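Local structure of hemolysin BL lytic component L1 (Bacillus cereus, 7NMQ) at residues P35-S40 with K53-N58; T147-N152 with T284-T289. The protein forms one lytic component of the haemolysin BL enterotoxin, an alpha-helical toxin of the ClyA-like family that probably acts by assembling pores in host cell membranes. All blocks are in the same frame, centred on the assembly; numbering follows the deposited sequence.

Contact 1: residues P35-S40 with K53-N58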
ATOM      1  N   PRO A  35      13.298   8.571  16.885  1.00 15.24           N
ATOM      2  CA  PRO A  35      13.031   9.145  18.202  1.00 15.20           C
ATOM      3  C   PRO A  35      12.661  10.623  18.143  1.00 14.61           C
ATOM      4  O   PRO A  35      12.830  11.255  17.105  1.00 14.03           O
ATOM      5  CB  PRO A  35      14.352   8.973  18.930  1.00 16.23           C
ATOM      6  CG  PRO A  35      15.352   9.060  17.842  1.00 16.68           C
ATOM      7  CD  PRO A  35      14.730   8.319  16.668  1.00 16.91           C
ATOM      8  N   ASN A  36      12.113  11.104  19.258  1.00 14.18           N
ATOM      9  CA  ASN A  36      11.898  12.560  19.450  1.00 13.50           C
ATOM     10  C   ASN A  36      13.194  13.293  19.130  1.00 13.92           C
ATOM     11  O   ASN A  36      14.298  12.856  19.562  1.00 16.00           O
ATOM     12  CB  ASN A  36      11.349  12.892  20.829  1.00 15.06           C
ATOM     13  CG  ASN A  36       9.873  12.625  21.014  1.00 16.05           C
ATOM     14  OD1 ASN A  36       9.228  12.025  20.158  1.00 15.97           O
ATOM     15  ND2 ASN A  36       9.333  13.078  22.137  1.00 17.70           N
ATOM     16  N   VAL A  37      13.095  14.400  18.436  1.00 12.19           N
ATOM     17  CA  VAL A  37      14.323  15.119  18.001  1.00 12.73           C
ATOM     18  C   VAL A  37      15.063  15.621  19.234  1.00 12.92           C
ATOM     19  O   VAL A  37      14.475  16.224  20.135  1.00 13.27           O
ATOM     20  CB  VAL A  37      13.997  16.252  17.025  1.00 12.84           C
ATOM     21  CG1 VAL A  37      13.163  17.371  17.629  1.00 13.24           C
ATOM     22  CG2 VAL A  37      15.246  16.851  16.421  1.00 13.43           C
ATOM     23  N   ASN A  38      16.369  15.425  19.217  1.00 13.34           N
ATOM     24  CA  ASN A  38      17.250  15.892  20.297  1.00 13.16           C
ATOM     25  C   ASN A  38      17.828  17.263  19.939  1.00 12.90           C
ATOM     26  O   ASN A  38      18.744  17.357  19.131  1.00 12.84           O
ATOM     27  CB  ASN A  38      18.349  14.862  20.572  1.00 13.64           C
ATOM     28  CG  ASN A  38      19.261  15.277  21.720  1.00 16.02           C
ATOM     29  OD1 ASN A  38      19.119  16.336  22.334  1.00 16.15           O
ATOM     30  ND2 ASN A  38      20.214  14.424  21.996  1.00 17.05           N
ATOM     31  N   LEU A  39      17.306  18.293  20.581  1.00 13.54           N
ATOM     32  CA  LEU A  39      17.922  19.648  20.550  1.00 13.75           C
ATOM     33  C   LEU A  39      18.215  20.122  21.966  1.00 14.11           C
ATOM     34  O   LEU A  39      18.186  21.340  22.228  1.00 17.09           O
ATOM     35  CB  LEU A  39      16.997  20.598  19.802  1.00 15.00           C
ATOM     36  CG  LEU A  39      17.100  20.419  18.292  1.00 14.96           C
ATOM     37  CD1 LEU A  39      15.946  21.107  17.609  1.00 16.75           C
ATOM     38  CD2 LEU A  39      18.442  20.922  17.751  1.00 14.92           C
ATOM     39  N   SER A  40      18.491  19.203  22.870  0.50 15.29           N
ATOM     40  CA  SER A  40      18.795  19.567  24.268  0.50 16.67           C
ATOM     41  C   SER A  40      20.144  20.300  24.314  0.50 17.73           C
ATOM     42  O   SER A  40      21.059  19.935  23.573  0.50 18.19           O
ATOM     43  CB  SER A  40      18.783  18.370  25.144  0.50 17.15           C
ATOM     44  OG  SER A  40      19.871  17.530  24.821  0.50 21.05           O
ATOM     45  N   LYS A  53       8.803  21.908  21.696  0.50 12.70           N
ATOM     46  CA  LYS A  53       7.727  21.240  22.478  0.50 13.57           C
ATOM     47  C   LYS A  53       6.634  20.740  21.524  0.50 13.08           C
ATOM     48  O   LYS A  53       6.176  19.597  21.661  0.50 13.38           O
ATOM     49  CB  LYS A  53       7.139  22.168  23.546  0.50 15.18           C
ATOM     50  CG  LYS A  53       5.737  21.775  24.003  0.50 16.78           C
ATOM     51  CD  LYS A  53       5.130  22.676  25.053  0.50 19.32           C
ATOM     52  CE  LYS A  53       3.702  22.302  25.361  0.50 21.31           C
ATOM     53  NZ  LYS A  53       2.912  23.434  25.902  0.50 24.92           N
ATOM     54  N   ASN A  54       6.245  21.579  20.569  1.00 12.56           N
ATOM     55  CA  ASN A  54       5.178  21.235  19.613  1.00 13.05           C
ATOM     56  C   ASN A  54       5.638  20.135  18.667  1.00 11.75           C
ATOM     57  O   ASN A  54       4.838  19.255  18.361  1.00 12.43           O
ATOM     58  CB  ASN A  54       4.729  22.471  18.864  1.00 14.22           C
ATOM     59  CG  ASN A  54       3.929  23.333  19.802  1.00 19.04           C
ATOM     60  OD1 ASN A  54       3.243  22.840  20.686  1.00 26.62           O
ATOM     61  ND2 ASN A  54       3.893  24.596  19.536  1.00 25.78           N
ATOM     62  N   ILE A  55       6.880  20.196  18.211  1.00 11.57           N
ATOM     63  CA  ILE A  55       7.441  19.127  17.343  1.00 11.23           C
ATOM     64  C   ILE A  55       7.379  17.805  18.077  1.00 10.90           C
ATOM     65  O   ILE A  55       7.015  16.784  17.491  1.00 11.00           O
ATOM     66  CB  ILE A  55       8.848  19.499  16.899  1.00 11.70           C
ATOM     67  CG1 ILE A  55       8.710  20.609  15.856  1.00 13.19           C
ATOM     68  CG2 ILE A  55       9.583  18.268  16.402  1.00 13.51           C
ATOM     69  CD1 ILE A  55       9.958  21.307  15.491  1.00 15.09           C
ATOM     70  N   HIS A  56       7.770  17.761  19.338  1.00 11.69           N
ATOM     71  CA  HIS A  56       7.728  16.488  20.072  1.00 11.37           C
ATOM     72  C   HIS A  56       6.303  15.970  20.167  1.00 11.23           C
ATOM     73  O   HIS A  56       6.102  14.752  20.007  1.00 11.03           O
ATOM     74  CB  HIS A  56       8.292  16.666  21.471  1.00 12.25           C
ATOM     75  CG  HIS A  56       9.774  16.804  21.449  1.00 12.66           C
ATOM     76  ND1 HIS A  56      10.446  17.363  22.502  1.00 13.84           N
ATOM     77  CD2 HIS A  56      10.702  16.420  20.539  1.00 12.39           C
ATOM     78  CE1 HIS A  56      11.753  17.344  22.217  1.00 13.80           C
ATOM     79  NE2 HIS A  56      11.948  16.774  21.024  1.00 13.32           N
ATOM     80  N   LEU A  57       5.311  16.834  20.373  1.00 11.48           N
ATOM     81  CA  LEU A  57       3.902  16.386  20.371  1.00 11.48           C
ATOM     82  C   LEU A  57       3.548  15.870  18.966  1.00 10.98           C
ATOM     83  O   LEU A  57       2.840  14.856  18.863  1.00 11.58           O
ATOM     84  CB  LEU A  57       2.976  17.546  20.738  1.00 13.26           C
ATOM     85  CG  LEU A  57       3.147  18.060  22.152  1.00 14.09           C
ATOM     86  CD1 LEU A  57       2.190  19.224  22.416  1.00 17.11           C
ATOM     87  CD2 LEU A  57       2.985  16.993  23.181  1.00 15.47           C
ATOM     88  N   ASN A  58       3.999  16.530  17.930  1.00 10.45           N
ATOM     89  CA  ASN A  58       3.720  16.078  16.549  1.00 10.74           C
ATOM     90  C   ASN A  58       4.354  14.714  16.330  1.00 10.47           C
ATOM     91  O   ASN A  58       3.739  13.847  15.664  1.00 11.37           O
ATOM     92  CB  ASN A  58       4.277  17.003  15.498  1.00 10.96           C
ATOM     93  CG  ASN A  58       3.693  18.402  15.525  1.00 12.74           C
ATOM     94  OD1 ASN A  58       2.563  18.678  15.984  1.00 16.71           O
ATOM     95  ND2 ASN A  58       4.447  19.287  14.960  1.00 13.34           N
TER
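H56 reaches out from its helix to the loop and gives the hydrogen bond that ties the two together: its NE2 donates to the backbone O of V37 at 2.7 Å. The N-H points almost straight at the oxygen (167°), meets a lone pair in the carbonyl plane, and keeps the acceptor close to the plane of the ring. NE2 must therefore carry a proton, and the bond fixes the rotation of the imidazole. In van der Waals contact, N36 lies against the same ring, with CB 3.6 Å from CD2 of H56 and its amide turned 8° from the imidazole plane; ND2 of N36 is 3.8 Å from CG of H56. That amide has stronger partners along the helix, E60 for ND2 and R63 for OD1. On the apolar side, V37 packs CG1 on CG2 of I55 at 3.9 Å; chi1 of V37 (65°) sets CG1 between its own N and C, turning it to the helix. Q59 accepts from the backbone N of V37, so both polar backbone atoms of this residue are held by helix 45-103. The loop joins helix 10-33 to helix 45-103 and folds back along the latter, while V37 also touches A279 and S282 of helix 275-325.

Contact 2: residues T147-N152 with T284-T289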
ATOM      1  N   THR A 147       0.796  18.606   8.151  1.00 12.97           N
ATOM      2  CA  THR A 147       0.823  20.066   7.997  1.00 13.56           C
ATOM      3  C   THR A 147       1.280  20.712   9.322  1.00 12.91           C
ATOM      4  O   THR A 147       1.999  21.692   9.275  1.00 13.00           O
ATOM      5  CB  THR A 147      -0.490  20.649   7.517  1.00 15.91           C
ATOM      6  OG1 THR A 147      -1.532  20.237   8.379  1.00 19.36           O
ATOM      7  CG2 THR A 147      -0.825  20.110   6.150  1.00 18.22           C
ATOM      8  N   ASP A 148       0.841  20.190  10.459  0.50 12.89           N
ATOM      9  CA  ASP A 148       1.265  20.699  11.791  0.50 12.91           C
ATOM     10  C   ASP A 148       2.788  20.599  11.897  0.50 11.73           C
ATOM     11  O   ASP A 148       3.467  21.585  12.271  0.50 11.87           O
ATOM     12  CB  ASP A 148       0.733  19.831  12.922  0.50 13.88           C
ATOM     13  CG  ASP A 148      -0.738  19.986  13.234  0.50 15.43           C
ATOM     14  OD1 ASP A 148      -1.298  21.024  12.859  0.50 17.26           O
ATOM     15  OD2 ASP A 148      -1.266  19.114  13.953  0.50 18.97           O
ATOM     16  N   PHE A 149       3.320  19.441  11.551  1.00 11.45           N
ATOM     17  CA  PHE A 149       4.764  19.178  11.614  1.00 11.52           C
ATOM     18  C   PHE A 149       5.502  20.081  10.643  1.00 11.36           C
ATOM     19  O   PHE A 149       6.476  20.773  11.043  1.00 11.84           O
ATOM     20  CB  PHE A 149       5.012  17.703  11.371  1.00 11.70           C
ATOM     21  CG  PHE A 149       6.440  17.286  11.566  1.00 11.69           C
ATOM     22  CD1 PHE A 149       6.910  17.028  12.829  1.00 13.01           C
ATOM     23  CD2 PHE A 149       7.308  17.211  10.503  1.00 13.13           C
ATOM     24  CE1 PHE A 149       8.224  16.618  13.016  1.00 13.36           C
ATOM     25  CE2 PHE A 149       8.613  16.825  10.692  1.00 14.26           C
ATOM     26  CZ  PHE A 149       9.048  16.482  11.942  1.00 12.92           C
ATOM     27  N   LYS A 150       5.061  20.159   9.384  1.00 11.76           N
ATOM     28  CA  LYS A 150       5.718  21.005   8.381  1.00 12.33           C
ATOM     29  C   LYS A 150       5.740  22.432   8.904  1.00 11.95           C
ATOM     30  O   LYS A 150       6.758  23.105   8.760  1.00 12.42           O
ATOM     31  CB  LYS A 150       4.959  20.954   7.051  1.00 13.63           C
ATOM     32  CG  LYS A 150       5.471  21.901   5.984  1.00 14.85           C
ATOM     33  CD  LYS A 150       4.867  21.615   4.593  1.00 16.00           C
ATOM     34  CE  LYS A 150       5.028  22.782   3.652  1.00 18.70           C
ATOM     35  NZ  LYS A 150       6.465  23.001   3.342  1.00 20.72           N
ATOM     36  N   ASN A 151       4.643  22.940   9.447  1.00 12.42           N
ATOM     37  CA  ASN A 151       4.600  24.342   9.934  1.00 12.33           C
ATOM     38  C   ASN A 151       5.579  24.525  11.105  1.00 11.82           C
ATOM     39  O   ASN A 151       6.261  25.561  11.144  1.00 12.01           O
ATOM     40  CB  ASN A 151       3.171  24.732  10.270  1.00 13.51           C
ATOM     41  CG  ASN A 151       3.100  26.175  10.695  1.00 14.84           C
ATOM     42  OD1 ASN A 151       3.459  27.041   9.930  1.00 15.82           O
ATOM     43  ND2 ASN A 151       2.771  26.400  11.952  1.00 17.45           N
ATOM     44  N   ASN A 152       5.708  23.571  11.996  1.00 12.16           N
ATOM     45  CA  ASN A 152       6.591  23.743  13.171  1.00 12.09           C
ATOM     46  C   ASN A 152       8.026  23.624  12.692  1.00 12.21           C
ATOM     47  O   ASN A 152       8.907  24.332  13.247  1.00 12.71           O
ATOM     48  CB  ASN A 152       6.274  22.734  14.252  1.00 12.85           C
ATOM     49  CG  ASN A 152       5.008  23.017  15.017  1.00 13.43           C
ATOM     50  OD1 ASN A 152       4.234  22.110  15.356  1.00 15.81           O
ATOM     51  ND2 ASN A 152       4.810  24.260  15.353  1.00 16.39           N
ATOM     52  N   THR A 284      13.755  16.949   8.672  1.00 10.68           N
ATOM     53  CA  THR A 284      13.460  17.056   7.225  1.00 10.66           C
ATOM     54  C   THR A 284      13.037  15.682   6.698  1.00 11.06           C
ATOM     55  O   THR A 284      12.096  15.546   5.930  1.00 10.91           O
ATOM     56  CB  THR A 284      14.637  17.636   6.448  1.00 11.12           C
ATOM     57  OG1 THR A 284      14.967  18.907   7.014  1.00 13.13           O
ATOM     58  CG2 THR A 284      14.289  17.820   4.991  1.00 12.15           C
ATOM     59  N   ASN A 285      13.739  14.651   7.118  0.50 11.64           N
ATOM     60  CA  ASN A 285      13.419  13.250   6.774  0.50 11.72           C
ATOM     61  C   ASN A 285      11.978  12.952   7.195  0.50 11.42           C
ATOM     62  O   ASN A 285      11.224  12.404   6.374  0.50 11.87           O
ATOM     63  CB  ASN A 285      14.419  12.315   7.455  0.50 12.76           C
ATOM     64  CG  ASN A 285      14.197  10.861   7.134  0.50 13.61           C
ATOM     65  OD1 ASN A 285      14.360  10.489   5.989  0.50 14.70           O
ATOM     66  ND2 ASN A 285      13.950  10.052   8.157  0.50 15.89           N
ATOM     67  N   ALA A 286      11.631  13.262   8.437  1.00 11.10           N
ATOM     68  CA  ALA A 286      10.274  12.995   8.947  1.00 10.84           C
ATOM     69  C   ALA A 286       9.258  13.792   8.128  1.00 11.01           C
ATOM     70  O   ALA A 286       8.175  13.263   7.858  1.00 11.53           O
ATOM     71  CB  ALA A 286      10.187  13.244  10.415  1.00 11.68           C
ATOM     72  N   LYS A 287       9.557  15.039   7.814  1.00 10.88           N
ATOM     73  CA  LYS A 287       8.606  15.892   7.083  1.00 11.26           C
ATOM     74  C   LYS A 287       8.252  15.187   5.774  1.00 11.89           C
ATOM     75  O   LYS A 287       7.065  15.154   5.397  1.00 12.57           O
ATOM     76  CB  LYS A 287       9.273  17.239   6.840  1.00 12.62           C
ATOM     77  CG  LYS A 287       8.405  18.230   6.110  1.00 14.60           C
ATOM     78  CD  LYS A 287       9.045  19.597   6.061  1.00 17.27           C
ATOM     79  CE  LYS A 287      10.345  19.655   5.317  1.00 21.28           C
ATOM     80  NZ  LYS A 287      10.266  19.446   3.863  1.00 26.44           N
ATOM     81  N   GLU A 288       9.251  14.692   5.088  1.00 11.09           N
ATOM     82  CA  GLU A 288       9.028  14.081   3.777  1.00 11.79           C
ATOM     83  C   GLU A 288       8.148  12.837   3.953  1.00 12.28           C
ATOM     84  O   GLU A 288       7.173  12.649   3.201  1.00 12.45           O
ATOM     85  CB  GLU A 288      10.341  13.781   3.085  1.00 12.82           C
ATOM     86  CG  GLU A 288      11.133  15.034   2.736  1.00 15.40           C
ATOM     87  CD  GLU A 288      10.282  16.006   1.896  1.00 21.65           C
ATOM     88  OE1 GLU A 288       9.759  15.606   0.824  1.00 27.23           O
ATOM     89  OE2 GLU A 288      10.020  17.128   2.382  1.00 26.91           O
ATOM     90  N   THR A 289       8.486  11.994   4.905  1.00 11.18           N
ATOM     91  CA  THR A 289       7.741  10.751   5.130  1.00 10.43           C
ATOM     92  C   THR A 289       6.302  11.080   5.499  1.00 11.17           C
ATOM     93  O   THR A 289       5.381  10.372   5.073  1.00 11.98           O
ATOM     94  CB  THR A 289       8.421   9.871   6.164  1.00 11.59           C
ATOM     95  OG1 THR A 289       9.708   9.523   5.662  1.00 14.60           O
ATOM     96  CG2 THR A 289       7.580   8.646   6.446  1.00 12.44           C
TER
HETATM   97  O   HOH W   1       7.678  20.471   2.786  1.00 27.73           O
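F149 of helix 107-154 leans across to A286 and K287 of helix 275-325, where the two helices run roughly antiparallel (150°) with their local axes 9.6 Å apart. Its CG stands anti to the backbone N (chi1 -173°), which carries the ring from CB over to the other helix. CD2 comes first, 3.9 Å from CA of K287. CE2 goes deeper, to 3.5 Å from the backbone N of K287, and has CB of that lysine in the ring plane at its edge. At the tip, CZ of F149 rests 3.8 Å from CB of A286. L283 and L290 of that helix also touch the ring. Beside it the two lysines pass with CG of K150 4.3 Å from CD of K287. Their ammonium groups stay 5.2 Å apart, NZ to NZ, and one water accepts from both. K287 is bent at its last two torsions, bringing NZ to 2.8 Å from OE2 of E288; E181 of helix 173-200 is a second salt-bridge partner. The chemistry thus divides: a buried phenyl ring against A286 and the K287 backbone, and a more polar, partly exposed side where two carboxylates and a shared water probably ease the repulsion between the lysines.

How the contacts relate
Contacts 1 and 2 lie towards the same end of the elongated helical body, their centres 12 Å apart, and touch through the consecutive helices 45-103 and 107-154. N58 links them: its ND2 probably donates a hydrogen bond to OD1 of N152 at 2.9 Å and packs 3.4 Å from CA of F149. CG1 of I55 lies 3.6 Å from CB of N152. Helix 275-325 faces both, receiving V37 of contact 1 and F149 of contact 2. Contact 1 ties a loop locally to the next helix, whereas contact 2 joins distant parts of the chain. A PEG molecule, probably from crystallisation, lies on the lysine side of contact 2, near K150 and hydrogen-bonded to O of K287 and OE1 of E288.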